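Local coordinates for putative diflavin flavoprotein A 3 (Synechocystis sp., PDB 6H0C) that probably passes electrons from NADH to oxygen, reducing it to water, and is represented by its flavodiiron core, a metallo-beta-lactamase-like domain joined to a flavodoxin-like domain, at residues 79-84 with 90-95; 49-54 with 61-66; 151-156 with 200-205. All blocks are in the same frame, centred on the assembly; numbering follows the deposited sequence.

Contact 1: 79-84 with 90-95; sequences VILGHV and HTLKLL
L81 and L92 reach for each other tip to tip, the first from segment 79-84 and the second from helix 86-98. Their leading methyls, L81 CD1 and L92 CD1, meet at 3.8 Å, and L81 CD2 lies almost as close, 4.0 Å from L92 CD1. Against V79, two residues earlier, the same leucine is met differently: the two side chains slide past one another in opposite directions, and V79 CG1 rests against L92 CD2 at 3.9 Å. Within the contact L92 CD1 thus faces L81 alone, while L92 CD2 lies on V79 CG1 and also approaches L81 CD2. Strand 78-80 and helix 86-98 are the first two elements of a beta-alpha-beta unit that continues into strand 103-106, part of the mixed sheet of the metallo-beta-lactamase-like domain, and all four touching side chains are buried between sheet and helix. V79 uses its second branch as well. With CG1 anti to the backbone N (chi1 179°), CG2 lies beside that nitrogen and meets L95 CD2 at 4.2 Å, the two side chains crossing at a slant. L95 also packs on L51 of the adjoining strand 49-52, while L81 touches L114 of helix 108-117.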
ATOM      1  N   VAL A  79      -9.884 -17.691  -3.924  1.00 27.31           N
ATOM      2  CA  VAL A  79      -9.641 -16.497  -3.132  1.00 28.59           C
ATOM      3  C   VAL A  79      -8.626 -15.615  -3.870  1.00 28.36           C
ATOM      4  O   VAL A  79      -7.463 -15.988  -4.061  1.00 26.81           O
ATOM      5  CB  VAL A  79      -9.163 -16.833  -1.706  1.00 26.83           C
ATOM      6  CG1 VAL A  79      -8.906 -15.544  -0.930  1.00 27.11           C
ATOM      7  CG2 VAL A  79     -10.210 -17.662  -0.994  1.00 23.17           C
ATOM      8  N   ILE A  80      -9.095 -14.447  -4.305  1.00 23.41           N
ATOM      9  CA  ILE A  80      -8.289 -13.546  -5.106  1.00 23.64           C
ATOM     10  C   ILE A  80      -7.736 -12.433  -4.219  1.00 26.91           C
ATOM     11  O   ILE A  80      -8.494 -11.767  -3.502  1.00 27.76           O
ATOM     12  CB  ILE A  80      -9.118 -12.957  -6.270  1.00 24.39           C
ATOM     13  CG1 ILE A  80      -9.697 -14.082  -7.123  1.00 24.42           C
ATOM     14  CG2 ILE A  80      -8.270 -12.034  -7.130  1.00 25.28           C
ATOM     15  CD1 ILE A  80     -10.512 -13.585  -8.305  1.00 24.70           C
ATOM     16  N   LEU A  81      -6.417 -12.245  -4.249  1.00 23.03           N
ATOM     17  CA  LEU A  81      -5.779 -11.246  -3.391  1.00 22.69           C
ATOM     18  C   LEU A  81      -5.268 -10.072  -4.214  1.00 26.89           C
ATOM     19  O   LEU A  81      -4.441 -10.257  -5.115  1.00 28.22           O
ATOM     20  CB  LEU A  81      -4.620 -11.863  -2.599  1.00 22.31           C
ATOM     21  CG  LEU A  81      -4.961 -13.085  -1.761  1.00 25.15           C
ATOM     22  CD1 LEU A  81      -3.709 -13.702  -1.168  1.00 24.10           C
ATOM     23  CD2 LEU A  81      -5.934 -12.685  -0.672  1.00 26.81           C
ATOM     24  N   GLY A  82      -5.759  -8.871  -3.905  1.00 24.08           N
ATOM     25  CA  GLY A  82      -5.292  -7.655  -4.562  1.00 23.73           C
ATOM     26  C   GLY A  82      -3.958  -7.181  -3.995  1.00 28.71           C
ATOM     27  O   GLY A  82      -3.247  -6.389  -4.621  1.00 25.99           O
ATOM     28  N   HIS A  83      -3.634  -7.662  -2.795  1.00 26.69           N
ATOM     29  CA  HIS A  83      -2.360  -7.380  -2.137  1.00 25.15           C
ATOM     30  C   HIS A  83      -2.242  -8.302  -0.937  1.00 27.98           C
ATOM     31  O   HIS A  83      -3.232  -8.906  -0.522  1.00 25.25           O
ATOM     32  CB  HIS A  83      -2.247  -5.916  -1.709  1.00 25.44           C
ATOM     33  CG  HIS A  83      -3.060  -5.577  -0.500  1.00 24.54           C
ATOM     34  ND1 HIS A  83      -4.421  -5.367  -0.553  1.00 27.57           N
ATOM     35  CD2 HIS A  83      -2.704  -5.410   0.797  1.00 27.87           C
ATOM     36  CE1 HIS A  83      -4.870  -5.088   0.659  1.00 30.94           C
ATOM     37  NE2 HIS A  83      -3.847  -5.111   1.497  1.00 27.98           N
ATOM     38  N   VAL A  84      -1.039  -8.413  -0.382  1.00 25.02           N
ATOM     39  CA  VAL A  84      -0.778  -9.380   0.678  1.00 22.38           C
ATOM     40  C   VAL A  84       0.129  -8.801   1.750  1.00 26.44           C
ATOM     41  O   VAL A  84       1.074  -8.071   1.450  1.00 30.40           O
ATOM     42  CB  VAL A  84      -0.127 -10.670   0.113  1.00 32.63           C
ATOM     43  CG1 VAL A  84       0.396 -11.552   1.223  1.00 38.17           C
ATOM     44  CG2 VAL A  84      -1.115 -11.436  -0.734  1.00 41.34           C
ATOM     45  N   HIS A  90      -3.386 -13.370   8.275  1.00 32.71           N
ATOM     46  CA  HIS A  90      -4.011 -13.877   9.490  1.00 30.45           C
ATOM     47  C   HIS A  90      -5.442 -14.361   9.226  1.00 35.66           C
ATOM     48  O   HIS A  90      -5.813 -15.474   9.611  1.00 34.44           O
ATOM     49  CB  HIS A  90      -4.004 -12.793  10.559  1.00 31.80           C
ATOM     50  CG  HIS A  90      -4.634 -13.215  11.845  1.00 38.80           C
ATOM     51  ND1 HIS A  90      -5.962 -12.985  12.133  1.00 37.04           N
ATOM     52  CD2 HIS A  90      -4.118 -13.857  12.921  1.00 41.91           C
ATOM     53  CE1 HIS A  90      -6.235 -13.458  13.335  1.00 37.84           C
ATOM     54  NE2 HIS A  90      -5.136 -14.001  13.830  1.00 44.31           N
ATOM     55  N   THR A  91      -6.237 -13.519   8.565  1.00 32.41           N
ATOM     56  CA  THR A  91      -7.594 -13.882   8.169  1.00 27.27           C
ATOM     57  C   THR A  91      -7.601 -15.054   7.200  1.00 30.90           C
ATOM     58  O   THR A  91      -8.462 -15.940   7.277  1.00 31.20           O
ATOM     59  CB  THR A  91      -8.318 -12.704   7.503  1.00 29.77           C
ATOM     60  OG1 THR A  91      -8.291 -11.570   8.377  1.00 30.49           O
ATOM     61  CG2 THR A  91      -9.761 -13.080   7.180  1.00 28.64           C
ATOM     62  N   LEU A  92      -6.644 -15.048   6.278  1.00 29.31           N
ATOM     63  CA  LEU A  92      -6.533 -16.124   5.298  1.00 36.78           C
ATOM     64  C   LEU A  92      -6.370 -17.487   5.952  1.00 38.35           C
ATOM     65  O   LEU A  92      -6.968 -18.455   5.491  1.00 39.47           O
ATOM     66  CB  LEU A  92      -5.362 -15.880   4.352  1.00 38.78           C
ATOM     67  CG  LEU A  92      -5.646 -14.929   3.205  1.00 51.31           C
ATOM     68  CD1 LEU A  92      -4.383 -14.752   2.384  1.00 55.53           C
ATOM     69  CD2 LEU A  92      -6.799 -15.460   2.359  1.00 48.98           C
ATOM     70  N   LYS A  93      -5.556 -17.567   7.005  1.00 38.33           N
ATOM     71  CA  LYS A  93      -5.331 -18.839   7.702  1.00 41.67           C
ATOM     72  C   LYS A  93      -6.653 -19.463   8.143  1.00 42.20           C
ATOM     73  O   LYS A  93      -6.872 -20.663   7.982  1.00 45.64           O
ATOM     74  CB  LYS A  93      -4.426 -18.658   8.925  1.00 44.26           C
ATOM     75  CG  LYS A  93      -2.953 -18.399   8.631  1.00 53.24           C
ATOM     76  CD  LYS A  93      -2.182 -18.124   9.932  1.00 59.84           C
ATOM     77  CE  LYS A  93      -1.045 -17.115   9.732  1.00 62.45           C
ATOM     78  NZ  LYS A  93      -0.433 -16.659  11.018  1.00 62.52           N
ATOM     79  N   LEU A  94      -7.535 -18.644   8.703  1.00 36.27           N
ATOM     80  CA  LEU A  94      -8.816 -19.145   9.175  1.00 32.42           C
ATOM     81  C   LEU A  94      -9.715 -19.497   8.002  1.00 36.28           C
ATOM     82  O   LEU A  94     -10.266 -20.590   7.949  1.00 40.55           O
ATOM     83  CB  LEU A  94      -9.503 -18.121  10.077  1.00 33.61           C
ATOM     84  CG  LEU A  94     -10.896 -18.537  10.542  1.00 30.22           C
ATOM     85  CD1 LEU A  94     -10.814 -19.836  11.321  1.00 30.82           C
ATOM     86  CD2 LEU A  94     -11.543 -17.438  11.371  1.00 33.86           C
ATOM     87  N   LEU A  95      -9.860 -18.568   7.061  1.00 34.54           N
ATOM     88  CA  LEU A  95     -10.726 -18.775   5.902  1.00 35.11           C
ATOM     89  C   LEU A  95     -10.367 -20.041   5.111  1.00 35.33           C
ATOM     90  O   LEU A  95     -11.240 -20.810   4.696  1.00 33.92           O
ATOM     91  CB  LEU A  95     -10.663 -17.554   4.977  1.00 33.51           C
ATOM     92  CG  LEU A  95     -11.535 -17.631   3.726  1.00 35.78           C
ATOM     93  CD1 LEU A  95     -12.981 -17.732   4.147  1.00 40.25           C
ATOM     94  CD2 LEU A  95     -11.320 -16.424   2.835  1.00 33.21           C
TER

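Contact 2: 49-54 with 61-66; sequences IALFDP and DNFVGT
F63 and L51 both carry CG anti to the backbone N (chi1 175° in each), which sends the phenyl ring out from helix 60-70 and the isobutyl group out from strand 49-52, on courses that meet from opposite directions. The second torsion of L51, 66°, turns CD1 aside and leaves CD2 anti to CA, extended toward the ring: CD2 reaches the edge of the F63 ring, near the ring plane, and lies 4.0 Å from CZ. P54, just beyond the strand, supplies the other apolar neighbour. Its CB stands 4.0 Å from F63 CE2, and its CA is only slightly farther from the same ring atom, at 4.2 Å. Two adjacent ring carbons are thus occupied by two different residues, and F63 is the one residue of 61-66 that bridges to 49-54. All three participants are buried, and the contact is entirely apolar.

The surroundings continue this packing. F63 also touches S41 of strand 37-45 and P55 in the loop, while P54 lies against T91 and L95 of helix 86-98.

On the helix itself, one turn is reinforced by a side chain. T66 OG1 donates to N62 O at 2.8 Å, and T66 N donates to the same oxygen, also at 2.8 Å. The two donors come from opposite faces of the carbonyl plane, with OG1 tilted 29° out of it, and so N62 O is gripped twice by a single residue.

Strand 49-52, helix 60-70 and strand 78-80 make up a beta-alpha-beta unit, and F63 packs the crossover helix against the strand that precedes it, within the metallo-beta-lactamase-like domain of the flavodiiron core.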
ATOM      1  N   ILE A  49     -17.057 -19.703  -7.943  1.00 31.02           N
ATOM      2  CA  ILE A  49     -17.228 -18.700  -6.903  1.00 32.56           C
ATOM      3  C   ILE A  49     -15.882 -18.153  -6.474  1.00 30.65           C
ATOM      4  O   ILE A  49     -14.984 -18.914  -6.107  1.00 31.20           O
ATOM      5  CB  ILE A  49     -17.958 -19.279  -5.682  1.00 32.37           C
ATOM      6  CG1 ILE A  49     -19.330 -19.808  -6.107  1.00 35.86           C
ATOM      7  CG2 ILE A  49     -18.070 -18.232  -4.583  1.00 28.50           C
ATOM      8  CD1 ILE A  49     -20.098 -20.464  -4.994  1.00 41.88           C
ATOM      9  N   ALA A  50     -15.745 -16.831  -6.530  1.00 28.92           N
ATOM     10  CA  ALA A  50     -14.490 -16.173  -6.167  1.00 30.36           C
ATOM     11  C   ALA A  50     -14.733 -15.117  -5.110  1.00 26.68           C
ATOM     12  O   ALA A  50     -15.702 -14.355  -5.191  1.00 27.66           O
ATOM     13  CB  ALA A  50     -13.829 -15.549  -7.386  1.00 28.11           C
ATOM     14  N   LEU A  51     -13.849 -15.088  -4.117  1.00 22.99           N
ATOM     15  CA  LEU A  51     -13.879 -14.078  -3.070  1.00 24.47           C
ATOM     16  C   LEU A  51     -12.631 -13.205  -3.168  1.00 29.88           C
ATOM     17  O   LEU A  51     -11.509 -13.721  -3.106  1.00 29.51           O
ATOM     18  CB  LEU A  51     -13.956 -14.728  -1.684  1.00 25.62           C
ATOM     19  CG  LEU A  51     -13.882 -13.755  -0.504  1.00 23.82           C
ATOM     20  CD1 LEU A  51     -15.101 -12.848  -0.483  1.00 25.75           C
ATOM     21  CD2 LEU A  51     -13.746 -14.503   0.810  1.00 24.37           C
ATOM     22  N   PHE A  52     -12.828 -11.893  -3.332  1.00 25.86           N
ATOM     23  CA  PHE A  52     -11.722 -10.930  -3.331  1.00 24.84           C
ATOM     24  C   PHE A  52     -11.405 -10.400  -1.933  1.00 24.24           C
ATOM     25  O   PHE A  52     -12.290  -9.871  -1.256  1.00 25.27           O
ATOM     26  CB  PHE A  52     -12.039  -9.718  -4.213  1.00 25.71           C
ATOM     27  CG  PHE A  52     -12.145 -10.015  -5.693  1.00 31.32           C
ATOM     28  CD1 PHE A  52     -11.127  -9.633  -6.562  1.00 29.20           C
ATOM     29  CD2 PHE A  52     -13.290 -10.615  -6.225  1.00 30.95           C
ATOM     30  CE1 PHE A  52     -11.236  -9.861  -7.931  1.00 30.59           C
ATOM     31  CE2 PHE A  52     -13.406 -10.850  -7.594  1.00 26.77           C
ATOM     32  CZ  PHE A  52     -12.377 -10.469  -8.447  1.00 29.27           C
ATOM     33  N   ASP A  53     -10.147 -10.524  -1.516  1.00 25.20           N
ATOM     34  CA  ASP A  53      -9.620  -9.729  -0.406  1.00 25.67           C
ATOM     35  C   ASP A  53     -10.381  -9.787   0.915  1.00 26.55           C
ATOM     36  O   ASP A  53     -10.964  -8.779   1.339  1.00 24.66           O
ATOM     37  CB  ASP A  53      -9.549  -8.270  -0.832  1.00 29.22           C
ATOM     38  CG  ASP A  53      -8.648  -8.065  -2.022  1.00 36.04           C
ATOM     39  OD1 ASP A  53      -7.499  -8.553  -1.970  1.00 27.49           O
ATOM     40  OD2 ASP A  53      -9.093  -7.430  -3.007  1.00 37.32           O
ATOM     41  N   PRO A  54     -10.363 -10.949   1.583  1.00 28.04           N
ATOM     42  CA  PRO A  54     -10.820 -10.947   2.976  1.00 26.30           C
ATOM     43  C   PRO A  54     -10.119  -9.833   3.729  1.00 24.31           C
ATOM     44  O   PRO A  54      -8.973  -9.514   3.412  1.00 26.46           O
ATOM     45  CB  PRO A  54     -10.395 -12.320   3.503  1.00 26.99           C
ATOM     46  CG  PRO A  54     -10.244 -13.170   2.283  1.00 30.15           C
ATOM     47  CD  PRO A  54      -9.832 -12.256   1.162  1.00 28.66           C
ATOM     48  N   ASP A  61     -13.040 -12.075  12.546  1.00 34.80           N
ATOM     49  CA  ASP A  61     -14.122 -12.879  13.114  1.00 38.02           C
ATOM     50  C   ASP A  61     -15.522 -12.437  12.711  1.00 37.56           C
ATOM     51  O   ASP A  61     -16.369 -13.290  12.444  1.00 37.53           O
ATOM     52  CB  ASP A  61     -14.006 -12.903  14.635  1.00 39.01           C
ATOM     53  CG  ASP A  61     -12.761 -13.604  15.087  1.00 41.03           C
ATOM     54  OD1 ASP A  61     -12.186 -14.347  14.268  1.00 40.82           O
ATOM     55  OD2 ASP A  61     -12.349 -13.418  16.244  1.00 49.06           O
ATOM     56  N   ASN A  62     -15.778 -11.129  12.670  1.00 35.10           N
ATOM     57  CA  ASN A  62     -17.056 -10.636  12.153  1.00 36.41           C
ATOM     58  C   ASN A  62     -17.239 -11.066  10.721  1.00 36.62           C
ATOM     59  O   ASN A  62     -18.335 -11.445  10.299  1.00 36.28           O
ATOM     60  CB  ASN A  62     -17.147  -9.112  12.218  1.00 36.75           C
ATOM     61  CG  ASN A  62     -17.538  -8.609  13.578  1.00 47.93           C
ATOM     62  OD1 ASN A  62     -17.717  -9.387  14.518  1.00 57.53           O
ATOM     63  ND2 ASN A  62     -17.657  -7.291  13.704  1.00 45.11           N
ATOM     64  N   PHE A  63     -16.149 -10.982   9.968  1.00 34.31           N
ATOM     65  CA  PHE A  63     -16.214 -11.264   8.552  1.00 33.36           C
ATOM     66  C   PHE A  63     -16.523 -12.730   8.293  1.00 33.81           C
ATOM     67  O   PHE A  63     -17.458 -13.053   7.557  1.00 30.00           O
ATOM     68  CB  PHE A  63     -14.914 -10.884   7.851  1.00 27.43           C
ATOM     69  CG  PHE A  63     -14.897 -11.266   6.400  1.00 26.67           C
ATOM     70  CD1 PHE A  63     -15.586 -10.505   5.465  1.00 31.08           C
ATOM     71  CD2 PHE A  63     -14.220 -12.394   5.973  1.00 25.85           C
ATOM     72  CE1 PHE A  63     -15.584 -10.852   4.120  1.00 29.48           C
ATOM     73  CE2 PHE A  63     -14.213 -12.748   4.634  1.00 29.83           C
ATOM     74  CZ  PHE A  63     -14.896 -11.978   3.706  1.00 29.71           C
ATOM     75  N   VAL A  64     -15.723 -13.614   8.887  1.00 32.29           N
ATOM     76  CA  VAL A  64     -15.902 -15.043   8.661  1.00 31.28           C
ATOM     77  C   VAL A  64     -17.258 -15.457   9.210  1.00 34.14           C
ATOM     78  O   VAL A  64     -17.964 -16.259   8.604  1.00 34.17           O
ATOM     79  CB  VAL A  64     -14.780 -15.879   9.306  1.00 30.67           C
ATOM     80  CG1 VAL A  64     -15.135 -17.364   9.293  1.00 28.91           C
ATOM     81  CG2 VAL A  64     -13.475 -15.636   8.577  1.00 32.42           C
ATOM     82  N   GLY A  65     -17.623 -14.873  10.347  1.00 37.97           N
ATOM     83  CA  GLY A  65     -18.899 -15.145  10.978  1.00 37.43           C
ATOM     84  C   GLY A  65     -20.042 -14.762  10.069  1.00 37.76           C
ATOM     85  O   GLY A  65     -20.997 -15.515   9.915  1.00 43.63           O
ATOM     86  N   THR A  66     -19.931 -13.594   9.451  1.00 33.49           N
ATOM     87  CA  THR A  66     -20.958 -13.104   8.540  1.00 31.53           C
ATOM     88  C   THR A  66     -21.008 -13.889   7.233  1.00 34.03           C
ATOM     89  O   THR A  66     -22.078 -14.275   6.762  1.00 36.67           O
ATOM     90  CB  THR A  66     -20.733 -11.631   8.213  1.00 31.94           C
ATOM     91  OG1 THR A  66     -20.925 -10.858   9.398  1.00 38.53           O
ATOM     92  CG2 THR A  66     -21.713 -11.175   7.158  1.00 33.46           C
TER

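Contact 3: 151-156 with 200-205; sequences SPRYPG and DCLLAP
R153 meets L202 where the loop between strands 143-148 and 158-162 of the metallo-beta-lactamase-like domain faces the end of helix 189-202. The close part is small. NH2 of R153 lies 3.8 Å from L202 CG and 4.1 Å from L202 CD1, the two side chains crossing obliquely; the arginine gets there because its chain runs extended from CG to NE. Y154 stays more distant, its OH 4.4 Å from L202 CD2. Within the loop the packing is closer: Y154 OH sits over one face of the guanidinium group, 3.2 Å above the plane and toward its rim, while R153 CG lies over one face of the Y154 ring, also toward its rim. An ST motif, in which S151 OG accepts from Y154 N at 3.2 Å, closes within the loop.

R153 is partly exposed, and its NH1 is held by a salt bridge to E30 and by a citrate ion, probably from the crystallisation liquor, that Y154 OH also hydrogen-bonds. In contrast to the few van der Waals contacts with L202, the polar link between loop and helix is indirect, carried by one water: it accepts from R153 NH2 at 3.0 Å and donates to C201 O at 2.8 Å.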
ATOM      1  N   SER A 151       3.754  -1.368  -6.538  1.00 27.32           N
ATOM      2  CA  SER A 151       4.354  -0.164  -5.980  1.00 28.91           C
ATOM      3  C   SER A 151       5.277  -0.595  -4.836  1.00 30.12           C
ATOM      4  O   SER A 151       5.252  -1.755  -4.432  1.00 26.42           O
ATOM      5  CB  SER A 151       3.290   0.815  -5.486  1.00 26.47           C
ATOM      6  OG  SER A 151       2.554   0.263  -4.411  1.00 31.00           O
ATOM      7  N   PRO A 152       6.110   0.327  -4.330  1.00 30.67           N
ATOM      8  CA  PRO A 152       7.019  -0.043  -3.235  1.00 29.47           C
ATOM      9  C   PRO A 152       6.268  -0.591  -2.027  1.00 26.41           C
ATOM     10  O   PRO A 152       6.670  -1.597  -1.435  1.00 25.09           O
ATOM     11  CB  PRO A 152       7.722   1.280  -2.905  1.00 25.52           C
ATOM     12  CG  PRO A 152       7.745   2.001  -4.228  1.00 33.21           C
ATOM     13  CD  PRO A 152       6.412   1.666  -4.875  1.00 30.04           C
ATOM     14  N   ARG A 153       5.164   0.051  -1.681  1.00 28.50           N
ATOM     15  CA  ARG A 153       4.420  -0.363  -0.505  1.00 28.18           C
ATOM     16  C   ARG A 153       3.566  -1.606  -0.765  1.00 29.05           C
ATOM     17  O   ARG A 153       3.278  -2.380   0.155  1.00 29.70           O
ATOM     18  CB  ARG A 153       3.548   0.786  -0.004  1.00 36.50           C
ATOM     19  CG  ARG A 153       2.933   0.492   1.340  1.00 39.03           C
ATOM     20  CD  ARG A 153       2.281   1.698   1.952  1.00 34.38           C
ATOM     21  NE  ARG A 153       1.482   1.283   3.093  1.00 32.83           N
ATOM     22  CZ  ARG A 153       0.633   2.077   3.726  1.00 36.48           C
ATOM     23  NH1 ARG A 153      -0.062   1.614   4.752  1.00 35.66           N
ATOM     24  NH2 ARG A 153       0.484   3.334   3.329  1.00 42.05           N
ATOM     25  N   TYR A 154       3.158  -1.795  -2.017  1.00 26.51           N
ATOM     26  CA  TYR A 154       2.359  -2.965  -2.387  1.00 25.85           C
ATOM     27  C   TYR A 154       2.978  -3.672  -3.575  1.00 27.13           C
ATOM     28  O   TYR A 154       2.466  -3.598  -4.694  1.00 24.84           O
ATOM     29  CB  TYR A 154       0.914  -2.557  -2.686  1.00 25.04           C
ATOM     30  CG  TYR A 154       0.290  -1.905  -1.487  1.00 28.05           C
ATOM     31  CD1 TYR A 154      -0.049  -2.663  -0.368  1.00 26.20           C
ATOM     32  CD2 TYR A 154       0.095  -0.529  -1.439  1.00 27.67           C
ATOM     33  CE1 TYR A 154      -0.595  -2.068   0.757  1.00 27.47           C
ATOM     34  CE2 TYR A 154      -0.447   0.079  -0.308  1.00 26.19           C
ATOM     35  CZ  TYR A 154      -0.796  -0.699   0.782  1.00 25.95           C
ATOM     36  OH  TYR A 154      -1.344  -0.120   1.900  1.00 30.31           O
ATOM     37  N   PRO A 155       4.091  -4.371  -3.332  1.00 28.00           N
ATOM     38  CA  PRO A 155       4.835  -5.012  -4.420  1.00 26.47           C
ATOM     39  C   PRO A 155       4.004  -6.073  -5.135  1.00 30.91           C
ATOM     40  O   PRO A 155       4.210  -6.327  -6.332  1.00 29.16           O
ATOM     41  CB  PRO A 155       6.030  -5.645  -3.704  1.00 23.19           C
ATOM     42  CG  PRO A 155       6.168  -4.865  -2.433  1.00 27.45           C
ATOM     43  CD  PRO A 155       4.758  -4.544  -2.030  1.00 25.48           C
ATOM     44  N   GLY A 156       3.066  -6.681  -4.417  1.00 24.44           N
ATOM     45  CA  GLY A 156       2.272  -7.745  -5.004  1.00 26.32           C
ATOM     46  C   GLY A 156       0.922  -7.281  -5.499  1.00 24.93           C
ATOM     47  O   GLY A 156       0.044  -8.101  -5.768  1.00 25.33           O
ATOM     48  N   ASP A 200      -2.360  11.449  -1.417  1.00 24.51           N
ATOM     49  CA  ASP A 200      -1.154  12.055  -0.873  1.00 25.33           C
ATOM     50  C   ASP A 200      -0.378  11.125   0.049  1.00 31.26           C
ATOM     51  O   ASP A 200       0.849  11.063  -0.014  1.00 32.51           O
ATOM     52  CB  ASP A 200      -1.501  13.332  -0.116  1.00 28.12           C
ATOM     53  CG  ASP A 200      -1.936  14.458  -1.042  1.00 37.94           C
ATOM     54  OD1 ASP A 200      -1.735  14.338  -2.276  1.00 33.50           O
ATOM     55  OD2 ASP A 200      -2.468  15.465  -0.523  1.00 38.17           O
ATOM     56  N   CYS A 201      -1.085  10.406   0.911  1.00 26.34           N
ATOM     57  CA  CYS A 201      -0.411   9.532   1.865  1.00 26.71           C
ATOM     58  C   CYS A 201       0.097   8.241   1.237  1.00 25.12           C
ATOM     59  O   CYS A 201       1.205   7.795   1.543  1.00 27.40           O
ATOM     60  CB  CYS A 201      -1.346   9.200   3.028  1.00 30.63           C
ATOM     61  SG  CYS A 201      -1.709  10.610   4.092  1.00 28.26           S
ATOM     62  N   LEU A 202      -0.716   7.643   0.367  1.00 24.13           N
ATOM     63  CA  LEU A 202      -0.449   6.299  -0.149  1.00 27.26           C
ATOM     64  C   LEU A 202       0.233   6.252  -1.513  1.00 27.39           C
ATOM     65  O   LEU A 202       0.976   5.314  -1.801  1.00 24.33           O
ATOM     66  CB  LEU A 202      -1.756   5.497  -0.237  1.00 24.39           C
ATOM     67  CG  LEU A 202      -2.173   4.703   1.006  1.00 30.48           C
ATOM     68  CD1 LEU A 202      -2.695   5.602   2.104  1.00 30.26           C
ATOM     69  CD2 LEU A 202      -3.204   3.646   0.641  1.00 32.22           C
ATOM     70  N   LEU A 203      -0.032   7.237  -2.365  1.00 25.51           N
ATOM     71  CA  LEU A 203       0.318   7.089  -3.779  1.00 25.90           C
ATOM     72  C   LEU A 203       1.365   8.091  -4.279  1.00 25.48           C
ATOM     73  O   LEU A 203       2.133   7.782  -5.195  1.00 24.87           O
ATOM     74  CB  LEU A 203      -0.957   7.184  -4.637  1.00 25.77           C
ATOM     75  CG  LEU A 203      -2.048   6.173  -4.256  1.00 25.89           C
ATOM     76  CD1 LEU A 203      -3.289   6.333  -5.124  1.00 21.56           C
ATOM     77  CD2 LEU A 203      -1.501   4.736  -4.311  1.00 22.16           C
ATOM     78  N   ALA A 204       1.397   9.280  -3.680  1.00 23.64           N
ATOM     79  CA  ALA A 204       2.347  10.313  -4.083  1.00 21.79           C
ATOM     80  C   ALA A 204       3.805   9.837  -4.036  1.00 23.95           C
ATOM     81  O   ALA A 204       4.593  10.184  -4.917  1.00 28.46           O
ATOM     82  CB  ALA A 204       2.167  11.553  -3.219  1.00 23.66           C
ATOM     83  N   PRO A 205       4.179   9.039  -3.017  1.00 27.51           N
ATOM     84  CA  PRO A 205       5.571   8.555  -2.965  1.00 23.01           C
ATOM     85  C   PRO A 205       5.852   7.491  -4.010  1.00 26.62           C
ATOM     86  O   PRO A 205       6.992   7.052  -4.140  1.00 25.50           O
ATOM     87  CB  PRO A 205       5.693   7.962  -1.558  1.00 23.63           C
ATOM     88  CG  PRO A 205       4.558   8.578  -0.774  1.00 24.52           C
ATOM     89  CD  PRO A 205       3.444   8.711  -1.782  1.00 26.19           C
TER
HETATM   90  O   HOH W   1       2.286   5.205   1.840  1.00 36.05           O

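In the fold
From the N terminus, contact 2 comes first, closing the short connection from strand 49-52 to helix 60-70. That helix leads into strand 78-80, where contact 1 closes the next strand-to-helix connection. Contact 3 follows and spans a much longer excursion, from 151-156 to 200-205. The three loops run in series, none nesting within or crossing another. Contacts 1 and 2 share a sheet: their strands are neighbours, with I80 N hydrogen-bonded to L51 O, and D53 OD1 accepts from G82 N. Contact 3 joins the loop between strands 143-148 and 158-162, of the other mixed sheet of this domain, to helix 189-202, about 20 Å from contact 1 between centres, yet H83 and Y154 meet edge-to-face.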